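Local coordinates for SusD homolog (Bacteroides thetaiotaomicron VPI-5482, PDB 3IV0), which probably binds glycans at the bacterial outer membrane, as a member of the SusD family of surface sugar-binding proteins, at residues Ser47-Ala53 / Gly425-Tyr431; Val139-Gly143 / Trp459-Ile463. All coordinates share one frame; numbering follows the deposited sequence.

Interaction 1. Residues Ser47-Ala53 / Gly425-Tyr431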
loop_
_atom_site.group_PDB
_atom_site.type_symbol
_atom_site.label_atom_id
_atom_site.label_comp_id
_atom_site.label_asym_id
_atom_site.label_seq_id
_atom_site.Cartn_x
_atom_site.Cartn_y
_atom_site.Cartn_z
ATOM N N SER A 47 -7.020 5.525 -3.855
ATOM C CA SER A 47 -6.307 4.958 -4.992
ATOM C C SER A 47 -6.144 3.448 -4.972
ATOM O O SER A 47 -6.024 2.814 -6.036
ATOM C CB SER A 47 -4.911 5.595 -5.122
ATOM O OG SER A 47 -4.032 5.167 -4.084
ATOM N N GLY A 48 -6.114 2.860 -3.791
ATOM C CA GLY A 48 -5.847 1.435 -3.630
ATOM C C GLY A 48 -7.032 0.593 -3.217
ATOM O O GLY A 48 -7.119 -0.567 -3.634
ATOM N N ASP A 49 -7.922 1.111 -2.381
ATOM C CA ASP A 49 -9.105 0.331 -1.978
ATOM C C ASP A 49 -10.320 0.603 -2.873
ATOM O O ASP A 49 -11.032 -0.322 -3.244
ATOM C CB ASP A 49 -9.474 0.673 -0.553
ATOM C CG ASP A 49 -8.419 0.313 0.414
ATOM O OD1 ASP A 49 -8.013 -0.863 0.424
ATOM O OD2 ASP A 49 -8.019 1.197 1.212
HETATM N N MSE A 50 -10.601 1.857 -3.168
HETATM C CA MSE A 50 -11.911 2.270 -3.688
HETATM C C MSE A 50 -12.012 2.227 -5.209
HETATM O O MSE A 50 -13.091 1.969 -5.770
HETATM C CB MSE A 50 -12.215 3.673 -3.160
HETATM C CG MSE A 50 -12.395 3.737 -1.622
HETATM SE SE MSE A 50 -12.642 5.515 -1.033
HETATM C CE MSE A 50 -14.460 5.790 -1.597
ATOM N N ARG A 51 -10.925 2.489 -5.900
ATOM C CA ARG A 51 -10.948 2.638 -7.336
ATOM C C ARG A 51 -11.244 1.307 -8.001
ATOM O O ARG A 51 -10.604 0.290 -7.716
ATOM C CB ARG A 51 -9.618 3.168 -7.829
ATOM C CG ARG A 51 -9.660 3.596 -9.263
ATOM C CD ARG A 51 -8.383 4.302 -9.658
ATOM N NE ARG A 51 -8.388 4.696 -11.062
ATOM C CZ ARG A 51 -7.387 5.303 -11.657
ATOM N NH1 ARG A 51 -6.273 5.564 -10.989
ATOM N NH2 ARG A 51 -7.450 5.608 -12.921
ATOM N N CYS A 52 -12.254 1.291 -8.882
ATOM C CA CYS A 52 -12.735 0.075 -9.556
ATOM C C CYS A 52 -13.252 -0.985 -8.597
ATOM O O CYS A 52 -13.363 -2.144 -8.983
ATOM C CB CYS A 52 -11.683 -0.518 -10.505
ATOM S SG CYS A 52 -11.200 0.617 -11.825
ATOM N N ALA A 53 -13.536 -0.620 -7.336
ATOM C CA ALA A 53 -14.122 -1.525 -6.377
ATOM C C ALA A 53 -15.662 -1.522 -6.527
ATOM O O ALA A 53 -16.240 -0.474 -6.855
ATOM C CB ALA A 53 -13.734 -1.108 -4.953
ATOM N N GLY A 425 -9.142 -3.760 2.268
ATOM C CA GLY A 425 -9.059 -2.554 3.086
ATOM C C GLY A 425 -7.654 -2.055 3.375
ATOM O O GLY A 425 -7.518 -1.070 4.088
ATOM N N GLU A 426 -6.616 -2.703 2.820
ATOM C CA GLU A 426 -5.229 -2.328 3.082
ATOM C C GLU A 426 -4.567 -1.604 1.906
ATOM O O GLU A 426 -3.358 -1.371 1.938
ATOM C CB GLU A 426 -4.407 -3.550 3.511
ATOM C CG GLU A 426 -4.920 -4.148 4.836
ATOM C CD GLU A 426 -4.263 -5.446 5.189
ATOM O OE1 GLU A 426 -3.025 -5.484 5.355
ATOM O OE2 GLU A 426 -4.966 -6.466 5.332
ATOM N N GLY A 427 -5.307 -1.263 0.875
ATOM C CA GLY A 427 -4.784 -0.428 -0.198
ATOM C C GLY A 427 -4.096 -1.163 -1.321
ATOM O O GLY A 427 -3.347 -0.527 -2.072
ATOM N N HIS A 428 -4.349 -2.452 -1.463
ATOM C CA HIS A 428 -3.756 -3.275 -2.495
ATOM C C HIS A 428 -4.674 -3.614 -3.657
ATOM O O HIS A 428 -4.180 -3.930 -4.713
ATOM C CB HIS A 428 -3.207 -4.567 -1.900
ATOM C CG HIS A 428 -2.039 -4.356 -1.005
ATOM N ND1 HIS A 428 -0.781 -4.096 -1.513
ATOM C CD2 HIS A 428 -1.949 -4.284 0.340
ATOM C CE1 HIS A 428 0.046 -3.913 -0.489
ATOM N NE2 HIS A 428 -0.629 -4.033 0.636
ATOM N N TYR A 429 -5.980 -3.628 -3.458
ATOM C CA TYR A 429 -6.922 -4.119 -4.434
ATOM C C TYR A 429 -6.697 -3.569 -5.826
ATOM O O TYR A 429 -6.473 -4.322 -6.789
ATOM C CB TYR A 429 -8.333 -3.802 -3.951
ATOM C CG TYR A 429 -9.395 -3.996 -5.008
ATOM C CD1 TYR A 429 -9.816 -5.272 -5.383
ATOM C CD2 TYR A 429 -9.997 -2.895 -5.592
ATOM C CE1 TYR A 429 -10.822 -5.416 -6.384
ATOM C CE2 TYR A 429 -10.969 -3.024 -6.585
ATOM C CZ TYR A 429 -11.400 -4.268 -6.934
ATOM O OH TYR A 429 -12.385 -4.320 -7.933
ATOM N N TYR A 430 -6.772 -2.246 -5.957
ATOM C CA TYR A 430 -6.711 -1.669 -7.276
ATOM C C TYR A 430 -5.351 -1.898 -7.915
ATOM O O TYR A 430 -5.238 -2.182 -9.102
ATOM C CB TYR A 430 -7.057 -0.174 -7.243
ATOM C CG TYR A 430 -6.885 0.465 -8.576
ATOM C CD1 TYR A 430 -7.820 0.302 -9.584
ATOM C CD2 TYR A 430 -5.773 1.202 -8.854
ATOM C CE1 TYR A 430 -7.641 0.900 -10.820
ATOM C CE2 TYR A 430 -5.580 1.796 -10.057
ATOM C CZ TYR A 430 -6.512 1.642 -11.063
ATOM O OH TYR A 430 -6.361 2.228 -12.300
ATOM N N TYR A 431 -4.318 -1.730 -7.102
ATOM C CA TYR A 431 -2.966 -1.822 -7.597
ATOM C C TYR A 431 -2.638 -3.261 -8.020
ATOM O O TYR A 431 -1.977 -3.467 -9.049
ATOM C CB TYR A 431 -2.038 -1.305 -6.511
ATOM C CG TYR A 431 -2.151 0.181 -6.286
ATOM C CD1 TYR A 431 -1.965 1.080 -7.329
ATOM C CD2 TYR A 431 -2.360 0.696 -5.024
ATOM C CE1 TYR A 431 -2.046 2.455 -7.123
ATOM C CE2 TYR A 431 -2.418 2.078 -4.799
ATOM C CZ TYR A 431 -2.212 2.931 -5.844
ATOM O OH TYR A 431 -2.194 4.317 -5.648
HETATM O O HOH W 1 -9.111 -3.091 -0.487
HETATM O O HOH W 2 -6.203 1.241 3.111
#
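Gly-48 and Gly-427 bring the last turn of helix 43-50 against the glycine-rich loop that leads into helix 429-436, a buried helix-end packing in the SusD fold that joins chain regions more than 370 residues apart. Their CA atoms lie 4.0 Å apart, and a CB modelled on Gly-48 would clash with Gly-427 O, so the close approach depends on the missing side chain.

The polar contacts are four direct hydrogen bonds and bridging waters. Tyr-430 N gives a nearly straight bond (178°) to Gly-48 O, whose residue sits in the wider, pi-type turn ending helix 43-50. Gly-427 N reaches Asp-49 OD1 at 2.8 Å on its syn side, out of the carboxylate plane. One water links that same OD1 to Gly-425 N, while Asp-49 OD2 is held by Thr-45. Two tyrosine hydroxyls reach back to 47-53: Tyr-431 OH and Ser-47 OG form a hydrogen-bonded pair 2.6 Å apart, Ser-47 OG pairing also with Phe-43 O, and Tyr-429 OH donates to Cys-52 O over 2.6 Å, approaching from above the carbonyl plane.

Aromatic packing follows. With CG anti to its backbone N (chi1 175°), Tyr-430 presents one face to the extended Arg-51 chain: Arg-51 CD stands 3.7 Å from the ring centroid in a CH-pi contact, and the guanidinium plane is only 8° from that of the ring, with Tyr-430 OH over its centre. The hydroxyl itself is hydrogen-bonded to Trp-459 O. An alanine in place of Tyr-430 would probably leave the Arg-51 methylenes without the ring face against which they pack and Trp-459 O without this hydroxyl partner. Cys-52 SG meets the edge of the same ring, 3.7 Å from Tyr-430 CE1.

Interaction 2. Residues Val139-Gly143 / Trp459-Ile463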
loop_
_atom_site.group_PDB
_atom_site.type_symbol
_atom_site.label_atom_id
_atom_site.label_comp_id
_atom_site.label_asym_id
_atom_site.label_seq_id
_atom_site.Cartn_x
_atom_site.Cartn_y
_atom_site.Cartn_z
ATOM N N VAL A 139 4.658 6.331 -9.066
ATOM C CA VAL A 139 4.571 5.583 -10.327
ATOM C C VAL A 139 3.246 4.838 -10.375
ATOM O O VAL A 139 2.533 4.836 -11.413
ATOM C CB VAL A 139 5.737 4.607 -10.489
ATOM C CG1 VAL A 139 5.431 3.597 -11.605
ATOM C CG2 VAL A 139 7.025 5.403 -10.820
ATOM N N ARG A 140 2.878 4.155 -9.301
ATOM C CA ARG A 140 1.628 3.416 -9.306
ATOM C C ARG A 140 0.442 4.321 -9.564
ATOM O O ARG A 140 -0.563 3.882 -10.172
ATOM C CB ARG A 140 1.373 2.679 -7.991
ATOM C CG ARG A 140 2.291 1.559 -7.632
ATOM C CD ARG A 140 1.683 0.716 -6.540
ATOM N NE ARG A 140 1.394 1.504 -5.346
ATOM C CZ ARG A 140 0.965 0.967 -4.204
ATOM N NH1 ARG A 140 0.908 -0.357 -4.043
ATOM N NH2 ARG A 140 0.644 1.741 -3.191
ATOM N N ALA A 141 0.462 5.548 -9.062
ATOM C CA ALA A 141 -0.645 6.460 -9.248
ATOM C C ALA A 141 -0.618 7.194 -10.563
ATOM O O ALA A 141 -1.662 7.405 -11.188
ATOM C CB ALA A 141 -0.711 7.494 -8.074
ATOM N N PHE A 142 0.563 7.591 -11.019
ATOM C CA PHE A 142 0.660 8.546 -12.108
ATOM C C PHE A 142 1.328 8.020 -13.362
ATOM O O PHE A 142 1.262 8.694 -14.411
ATOM C CB PHE A 142 1.375 9.833 -11.650
ATOM C CG PHE A 142 0.638 10.593 -10.569
ATOM C CD1 PHE A 142 -0.488 11.340 -10.875
ATOM C CD2 PHE A 142 1.087 10.571 -9.258
ATOM C CE1 PHE A 142 -1.159 12.011 -9.886
ATOM C CE2 PHE A 142 0.397 11.240 -8.277
ATOM C CZ PHE A 142 -0.708 11.971 -8.596
ATOM N N GLY A 143 2.002 6.876 -13.285
ATOM C CA GLY A 143 2.750 6.421 -14.468
ATOM C C GLY A 143 4.152 6.981 -14.481
ATOM O O GLY A 143 4.858 6.981 -13.474
ATOM N N TRP A 459 -5.487 3.707 -16.340
ATOM C CA TRP A 459 -5.221 3.233 -14.960
ATOM C C TRP A 459 -4.539 4.318 -14.105
ATOM O O TRP A 459 -4.447 4.148 -12.894
ATOM C CB TRP A 459 -4.381 1.958 -14.985
ATOM C CG TRP A 459 -3.058 2.124 -15.609
ATOM C CD1 TRP A 459 -2.748 1.906 -16.896
ATOM C CD2 TRP A 459 -1.819 2.537 -14.976
ATOM N NE1 TRP A 459 -1.426 2.159 -17.128
ATOM C CE2 TRP A 459 -0.829 2.540 -15.954
ATOM C CE3 TRP A 459 -1.463 2.898 -13.671
ATOM C CZ2 TRP A 459 0.520 2.880 -15.682
ATOM C CZ3 TRP A 459 -0.164 3.189 -13.413
ATOM C CH2 TRP A 459 0.799 3.220 -14.401
ATOM N N THR A 460 -4.065 5.404 -14.718
ATOM C CA THR A 460 -3.390 6.474 -13.965
ATOM C C THR A 460 -4.398 7.464 -13.403
ATOM O O THR A 460 -5.539 7.515 -13.857
ATOM C CB THR A 460 -2.415 7.264 -14.828
ATOM O OG1 THR A 460 -3.149 7.980 -15.848
ATOM C CG2 THR A 460 -1.343 6.334 -15.424
ATOM N N TRP A 461 -3.975 8.228 -12.392
ATOM C CA TRP A 461 -4.652 9.440 -11.964
ATOM C C TRP A 461 -4.361 10.591 -12.918
ATOM O O TRP A 461 -3.281 10.685 -13.432
ATOM C CB TRP A 461 -4.182 9.832 -10.538
ATOM C CG TRP A 461 -4.782 9.007 -9.473
ATOM C CD1 TRP A 461 -4.503 7.710 -9.193
ATOM C CD2 TRP A 461 -5.845 9.386 -8.571
ATOM N NE1 TRP A 461 -5.272 7.273 -8.154
ATOM C CE2 TRP A 461 -6.112 8.280 -7.754
ATOM C CE3 TRP A 461 -6.551 10.581 -8.346
ATOM C CZ2 TRP A 461 -7.093 8.299 -6.773
ATOM C CZ3 TRP A 461 -7.507 10.608 -7.394
ATOM C CH2 TRP A 461 -7.785 9.478 -6.614
ATOM N N PRO A 462 -5.340 11.506 -13.088
ATOM C CA PRO A 462 -5.005 12.758 -13.719
ATOM C C PRO A 462 -3.903 13.462 -12.951
ATOM O O PRO A 462 -3.857 13.335 -11.732
ATOM C CB PRO A 462 -6.313 13.564 -13.637
ATOM C CG PRO A 462 -7.407 12.527 -13.427
ATOM C CD PRO A 462 -6.737 11.454 -12.639
ATOM N N ILE A 463 -3.073 14.199 -13.662
ATOM C CA ILE A 463 -2.053 15.058 -13.056
ATOM C C ILE A 463 -2.641 16.465 -12.944
ATOM O O ILE A 463 -3.036 17.052 -13.951
ATOM C CB ILE A 463 -0.790 15.048 -13.888
ATOM C CG1 ILE A 463 -0.119 13.671 -13.774
ATOM C CG2 ILE A 463 0.207 16.159 -13.430
ATOM C CD1 ILE A 463 0.995 13.425 -14.791
HETATM O O HOH W 3 -3.301 4.351 -10.319
#
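The C-terminal end of helix 117-142, part of the helical framework of this SusD-family protein, is met here by the irregular segment between helices 451-455 and 466-470. Ala-141 O accepts Trp-461 N at 2.7 Å, with an N-H...O angle of 175°. The same oxygen receives a CA-H...O contact from Thr-460 CA and lies at the edge of the Trp-461 indole, in its plane.

Trp-459 approaches the helix end with the rim of its six-membered ring. Its CG sits between the backbone N and the carbonyl carbon (chi1 61°), a torsion that folds the indole back against its own neighbour, with Thr-460 CG2 over one face, and carries CZ3 to 3.3 Å from Arg-140 O. Val-139 O lies near the same ring plane, and Gly-143 CA is 3.7 Å from CH2 of Trp-459. A bridging water donates to both Arg-140 O and Trp-459 O, each at 2.8 Å.

Gly-143 leaves the helix with positive phi (88°); a CB modelled there would come tight against Thr-460 CG2, as well as against the preceding carbonyl. Farther along, the Phe-142 side chain lies at a slant to those of Trp-461 and Ile-463: its CD1 touches Ile-463 CG1 at 3.7 Å and its CE1 lies 3.8 Å from Trp-461 CB. Trp-92 meets this phenyl edge-to-face, and Asn-477 ND2 binds both Phe-142 O and Trp-461 O.

The last helical carbonyls thus each find a donor: Gly-143 N for Val-139 O, water for Arg-140 O, Trp-461 N for Ala-141 O and the Asn-477 amide for Phe-142 O. Pro-462 O, 3.5 Å from Phe-142 CE1 at the ring edge, has no partner in the model, and its burial is probably paid for by the surrounding packing.

Interactions 1 and 2 have centres about 14 Å apart and meet directly through Arg-51, Tyr-430 and the 459-463 segment. Tyr-430 OH lies 2.8 Å from Trp-459 O and Arg-51 NH2 lies 2.9 Å from Thr-460 O, both probable hydrogen bonds, so the Arg-51/Tyr-430 pair of interaction 1 grips the backbone that interaction 2 fastens to helix 117-142. Cation-pi contacts cross too: Arg-51 with Trp-461, and Arg-140 with Tyr-431. Their segments alternate along the chain, each contact pairing an N-terminal with a C-terminal region. A 1,2-ethanediol, probably from the crystallisation liquor, lies about 3 Å from Gly-143.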